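PDB 5U47: penicillin binding protein 2X from Streptococcus thermophilus, which probably acts as a transpeptidase that cross-links peptidoglycan strands during septal wall synthesis and is inactivated by beta-lactams. Local coordinates for residues V441-E455 against N607-L619. The protein carries 1 engineered substitution. Residues are numbered along the deposited sequence; the frame is centred on the assembly and turned at random.
Sequences VADTNKGTVRTAKKE and NTLRQNLVHPIVL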
loop_
_atom_site.group_PDB
_atom_site.type_symbol
_atom_site.label_atom_id
_atom_site.label_comp_id
_atom_site.label_asym_id
_atom_site.label_seq_id
_atom_site.Cartn_x
_atom_site.Cartn_y
_atom_site.Cartn_z
ATOM N N VAL A 441 11.823 -9.481 0.100
ATOM C CA VAL A 441 12.718 -8.737 0.984
ATOM C C VAL A 441 14.055 -9.458 0.810
ATOM O O VAL A 441 14.136 -10.679 1.016
ATOM C CB VAL A 441 12.272 -8.822 2.450
ATOM C CG1 VAL A 441 13.240 -8.073 3.364
ATOM C CG2 VAL A 441 10.847 -8.310 2.603
ATOM N N ALA A 442 15.093 -8.719 0.414
ATOM C CA ALA A 442 16.383 -9.327 0.098
ATOM C C ALA A 442 17.528 -8.781 0.913
ATOM O O ALA A 442 17.656 -7.553 1.097
ATOM C CB ALA A 442 16.689 -9.152 -1.387
ATOM N N ASP A 443 18.351 -9.699 1.418
ATOM C CA ASP A 443 19.554 -9.337 2.128
ATOM C C ASP A 443 20.672 -9.623 1.126
ATOM O O ASP A 443 21.084 -10.782 0.952
ATOM C CB ASP A 443 19.722 -10.129 3.428
ATOM C CG ASP A 443 21.006 -9.749 4.179
ATOM O OD1 ASP A 443 22.026 -9.457 3.522
ATOM O OD2 ASP A 443 21.011 -9.747 5.429
ATOM N N THR A 444 21.136 -8.571 0.452
ATOM C CA THR A 444 22.189 -8.697 -0.569
ATOM C C THR A 444 23.564 -8.957 0.001
ATOM O O THR A 444 24.441 -9.400 -0.724
ATOM C CB THR A 444 22.280 -7.451 -1.474
ATOM O OG1 THR A 444 22.470 -6.293 -0.663
ATOM C CG2 THR A 444 21.021 -7.304 -2.282
ATOM N N ASN A 445 23.761 -8.657 1.281
ATOM C CA ASN A 445 25.033 -8.908 1.931
ATOM C C ASN A 445 25.173 -10.424 2.098
ATOM O O ASN A 445 26.208 -11.001 1.784
ATOM C CB ASN A 445 25.099 -8.250 3.327
ATOM C CG ASN A 445 24.671 -6.781 3.326
ATOM O OD1 ASN A 445 23.715 -6.394 4.039
ATOM N ND2 ASN A 445 25.340 -5.961 2.504
ATOM N N LYS A 446 24.096 -11.070 2.563
ATOM C CA LYS A 446 24.110 -12.509 2.830
ATOM C C LYS A 446 23.697 -13.385 1.674
ATOM O O LYS A 446 23.957 -14.586 1.685
ATOM C CB LYS A 446 23.221 -12.819 4.033
ATOM C CG LYS A 446 23.660 -12.150 5.324
ATOM C CD LYS A 446 25.094 -12.504 5.671
ATOM C CE LYS A 446 25.495 -11.979 7.031
ATOM N NZ LYS A 446 26.960 -12.173 7.199
ATOM N N GLY A 447 23.051 -12.798 0.678
ATOM C CA GLY A 447 22.583 -13.564 -0.449
ATOM C C GLY A 447 21.358 -14.397 -0.100
ATOM O O GLY A 447 21.192 -15.511 -0.606
ATOM N N THR A 448 20.510 -13.871 0.771
ATOM C CA THR A 448 19.279 -14.563 1.126
ATOM C C THR A 448 18.058 -13.687 0.842
ATOM O O THR A 448 18.141 -12.460 0.789
ATOM C CB THR A 448 19.267 -15.014 2.596
ATOM O OG1 THR A 448 19.410 -13.881 3.449
ATOM C CG2 THR A 448 20.386 -15.975 2.871
ATOM N N VAL A 449 16.918 -14.339 0.680
ATOM C CA VAL A 449 15.669 -13.657 0.405
ATOM C C VAL A 449 14.508 -14.310 1.119
ATOM O O VAL A 449 14.603 -15.460 1.573
ATOM C CB VAL A 449 15.313 -13.711 -1.098
ATOM C CG1 VAL A 449 16.430 -13.092 -1.933
ATOM C CG2 VAL A 449 15.020 -15.156 -1.563
ATOM N N ARG A 450 13.423 -13.549 1.211
ATOM C CA ARG A 450 12.106 -14.019 1.672
ATOM C C ARG A 450 11.164 -13.529 0.588
ATOM O O ARG A 450 11.101 -12.322 0.325
ATOM C CB ARG A 450 11.720 -13.444 3.031
ATOM C CG ARG A 450 12.499 -14.103 4.142
ATOM C CD ARG A 450 12.281 -13.448 5.491
ATOM N NE ARG A 450 10.976 -13.744 6.086
ATOM C CZ ARG A 450 10.661 -14.867 6.755
ATOM N NH1 ARG A 450 11.527 -15.862 6.891
ATOM N NH2 ARG A 450 9.449 -15.006 7.278
ATOM N N THR A 451 10.481 -14.471 -0.060
ATOM C CA THR A 451 9.607 -14.180 -1.193
ATOM C C THR A 451 8.139 -14.500 -0.884
ATOM O O THR A 451 7.825 -15.565 -0.338
ATOM C CB THR A 451 10.123 -14.951 -2.421
ATOM O OG1 THR A 451 11.514 -14.643 -2.605
ATOM C CG2 THR A 451 9.349 -14.553 -3.693
ATOM N N ALA A 452 7.252 -13.574 -1.242
ATOM C CA ALA A 452 5.821 -13.678 -0.930
ATOM C C ALA A 452 5.027 -14.611 -1.817
ATOM O O ALA A 452 5.383 -14.861 -2.960
ATOM C CB ALA A 452 5.174 -12.292 -0.956
ATOM N N LYS A 453 3.963 -15.158 -1.228
ATOM C CA LYS A 453 2.957 -15.954 -1.913
ATOM C C LYS A 453 1.615 -15.450 -1.367
ATOM O O LYS A 453 1.566 -14.799 -0.302
ATOM C CB LYS A 453 3.104 -17.463 -1.652
ATOM C CG LYS A 453 4.357 -18.107 -2.257
ATOM C CD LYS A 453 4.441 -19.570 -1.838
ATOM C CE LYS A 453 5.713 -20.256 -2.322
ATOM N NZ LYS A 453 5.717 -20.471 -3.800
ATOM N N LYS A 454 0.530 -15.767 -2.068
ATOM C CA LYS A 454 -0.791 -15.282 -1.670
ATOM C C LYS A 454 -1.203 -15.725 -0.262
ATOM O O LYS A 454 -0.817 -16.803 0.201
ATOM C CB LYS A 454 -1.857 -15.722 -2.676
ATOM C CG LYS A 454 -2.261 -17.175 -2.579
ATOM C CD LYS A 454 -3.242 -17.525 -3.676
ATOM C CE LYS A 454 -3.692 -18.972 -3.522
ATOM N NZ LYS A 454 -4.556 -19.322 -4.679
ATOM N N GLU A 455 -1.986 -14.882 0.391
ATOM C CA GLU A 455 -2.481 -15.123 1.741
ATOM C C GLU A 455 -4.010 -15.216 1.746
ATOM O O GLU A 455 -4.704 -14.208 1.573
ATOM C CB GLU A 455 -2.003 -14.006 2.673
ATOM C CG GLU A 455 -2.383 -14.225 4.137
ATOM C CD GLU A 455 -1.999 -13.084 5.082
ATOM O OE1 GLU A 455 -1.404 -12.064 4.651
ATOM O OE2 GLU A 455 -2.297 -13.218 6.300
ATOM N N ASN A 607 0.810 -6.340 11.562
ATOM C CA ASN A 607 1.314 -5.468 10.503
ATOM C C ASN A 607 2.821 -5.692 10.278
ATOM O O ASN A 607 3.273 -5.798 9.138
ATOM C CB ASN A 607 1.033 -4.006 10.886
ATOM C CG ASN A 607 1.108 -3.067 9.711
ATOM O OD1 ASN A 607 0.452 -3.279 8.688
ATOM N ND2 ASN A 607 1.869 -1.999 9.863
ATOM N N THR A 608 3.581 -5.760 11.377
ATOM C CA THR A 608 5.024 -6.033 11.361
ATOM C C THR A 608 5.326 -7.415 10.789
ATOM O O THR A 608 6.207 -7.564 9.970
ATOM C CB THR A 608 5.601 -5.894 12.787
ATOM O OG1 THR A 608 5.459 -4.529 13.180
ATOM C CG2 THR A 608 7.073 -6.275 12.855
ATOM N N LEU A 609 4.567 -8.412 11.207
ATOM C CA LEU A 609 4.745 -9.771 10.701
ATOM C C LEU A 609 4.566 -9.852 9.177
ATOM O O LEU A 609 5.325 -10.564 8.504
ATOM C CB LEU A 609 3.775 -10.723 11.389
ATOM C CG LEU A 609 4.106 -11.028 12.851
ATOM C CD1 LEU A 609 2.951 -11.754 13.531
ATOM C CD2 LEU A 609 5.400 -11.823 12.955
ATOM N N ARG A 610 3.556 -9.156 8.640
ATOM C CA ARG A 610 3.354 -9.133 7.175
ATOM C C ARG A 610 4.478 -8.422 6.426
ATOM O O ARG A 610 4.793 -8.787 5.294
ATOM C CB ARG A 610 2.003 -8.518 6.783
ATOM C CG ARG A 610 0.846 -9.402 7.170
ATOM C CD ARG A 610 -0.403 -9.060 6.390
ATOM N NE ARG A 610 -1.421 -10.037 6.706
ATOM C CZ ARG A 610 -2.300 -9.955 7.698
ATOM N NH1 ARG A 610 -2.339 -8.906 8.512
ATOM N NH2 ARG A 610 -3.157 -10.960 7.871
ATOM N N GLN A 611 5.095 -7.417 7.044
ATOM C CA GLN A 611 6.267 -6.773 6.432
ATOM C C GLN A 611 7.401 -7.775 6.238
ATOM O O GLN A 611 8.232 -7.628 5.328
ATOM C CB GLN A 611 6.751 -5.624 7.303
ATOM C CG GLN A 611 5.732 -4.494 7.379
ATOM C CD GLN A 611 6.070 -3.448 8.412
ATOM O OE1 GLN A 611 7.020 -3.601 9.180
ATOM N NE2 GLN A 611 5.287 -2.382 8.447
ATOM N N ASN A 612 7.411 -8.794 7.103
ATOM C CA ASN A 612 8.399 -9.846 7.084
ATOM C C ASN A 612 7.880 -11.115 6.401
ATOM O O ASN A 612 8.480 -12.182 6.520
ATOM C CB ASN A 612 8.917 -10.109 8.509
ATOM C CG ASN A 612 9.716 -8.928 9.043
ATOM O OD1 ASN A 612 10.924 -8.816 8.774
ATOM N ND2 ASN A 612 9.037 -8.010 9.754
ATOM N N LEU A 613 6.780 -10.962 5.679
ATOM C CA LEU A 613 6.180 -12.009 4.879
ATOM C C LEU A 613 5.571 -13.199 5.643
ATOM O O LEU A 613 5.350 -14.272 5.081
ATOM C CB LEU A 613 7.133 -12.447 3.761
ATOM C CG LEU A 613 7.651 -11.287 2.889
ATOM C CD1 LEU A 613 8.350 -11.851 1.676
ATOM C CD2 LEU A 613 6.513 -10.378 2.428
ATOM N N VAL A 614 5.253 -12.981 6.898
ATOM C CA VAL A 614 4.549 -13.978 7.693
ATOM C C VAL A 614 3.057 -13.717 7.452
ATOM O O VAL A 614 2.679 -12.591 7.070
ATOM C CB VAL A 614 4.930 -13.833 9.166
ATOM C CG1 VAL A 614 4.140 -14.790 10.048
ATOM C CG2 VAL A 614 6.425 -14.081 9.314
ATOM N N HIS A 615 2.227 -14.756 7.593
ATOM C CA HIS A 615 0.770 -14.640 7.370
ATOM C C HIS A 615 0.065 -14.880 8.706
ATOM O O HIS A 615 -0.330 -16.010 9.013
ATOM C CB HIS A 615 0.255 -15.649 6.327
ATOM C CG HIS A 615 0.764 -15.416 4.937
ATOM N ND1 HIS A 615 0.529 -16.305 3.911
ATOM C CD2 HIS A 615 1.534 -14.429 4.415
ATOM C CE1 HIS A 615 1.082 -15.844 2.803
ATOM N NE2 HIS A 615 1.700 -14.709 3.082
ATOM N N PRO A 616 -0.079 -13.819 9.517
ATOM C CA PRO A 616 -0.693 -13.978 10.811
ATOM C C PRO A 616 -2.211 -14.010 10.750
ATOM O O PRO A 616 -2.811 -13.436 9.845
ATOM C CB PRO A 616 -0.247 -12.717 11.547
ATOM C CG PRO A 616 -0.169 -11.688 10.489
ATOM C CD PRO A 616 0.285 -12.415 9.253
ATOM N N ILE A 617 -2.813 -14.711 11.701
ATOM C CA ILE A 617 -4.264 -14.752 11.864
ATOM C C ILE A 617 -4.510 -14.269 13.298
ATOM O O ILE A 617 -4.057 -14.920 14.263
ATOM C CB ILE A 617 -4.838 -16.171 11.731
ATOM C CG1 ILE A 617 -4.547 -16.739 10.336
ATOM C CG2 ILE A 617 -6.326 -16.140 12.019
ATOM C CD1 ILE A 617 -4.801 -18.228 10.215
ATOM N N VAL A 618 -5.197 -13.137 13.427
ATOM C CA VAL A 618 -5.478 -12.538 14.725
ATOM C C VAL A 618 -6.823 -13.078 15.186
ATOM O O VAL A 618 -7.823 -12.940 14.463
ATOM C CB VAL A 618 -5.479 -11.006 14.639
ATOM C CG1 VAL A 618 -5.911 -10.360 15.952
ATOM C CG2 VAL A 618 -4.082 -10.512 14.254
ATOM N N LEU A 619 -6.833 -13.728 16.357
ATOM C CA LEU A 619 -8.051 -14.314 16.903
ATOM C C LEU A 619 -8.658 -13.411 17.960
ATOM O O LEU A 619 -8.047 -13.167 19.019
ATOM C CB LEU A 619 -7.775 -15.683 17.527
ATOM C CG LEU A 619 -7.125 -16.736 16.631
ATOM C CD1 LEU A 619 -6.771 -17.967 17.437
ATOM C CD2 LEU A 619 -8.033 -17.103 15.466
HETATM O O HOH W 1 -3.410 -15.174 7.421
#
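Glu455 and Arg610 form a two-pronged, side-on salt bridge. Arg610 NE donates to the syn lone pair of Glu455 OE1 at 2.9 Å, while Arg610 NH2 reaches Glu455 OE2, also at 2.9 Å. Carboxylate and guanidinium planes are nearly coplanar, 29° apart; Arg610 NH1 bonds the carbonyl of Arg385. Farther along, Arg450 spends NE and NH2 on a single acceptor, Asn612 O, at 3.0 and 3.1 Å, with that oxygen in its guanidinium plane. Its NH1 turns to Thr590 O and Ile636 O. Asn612, whose carbonyl is so gripped, precedes Leu613, the positive-phi C-prime residue of a Schellman motif ending helix 602-611, as the paired bonds Val614 N to Leu609 O and Leu613 N to Arg610 O attest. The Arg450 bonds tie the end of this PASTA helix to the 438-443/448-451 hairpin of the transpeptidase region. Further out, Glu455 CG lies anti to the backbone N (chi1 -176°), and the extended chain passes over one His615 face: CB sits 3.6 Å from the ring centroid, a CH-pi contact, and the carboxylate stacks within 6° of parallel. Leu613 CD1 presses against the backbone at Arg450 O (3.1 Å), while CD2 meets Ala452 CB at 4.1 Å.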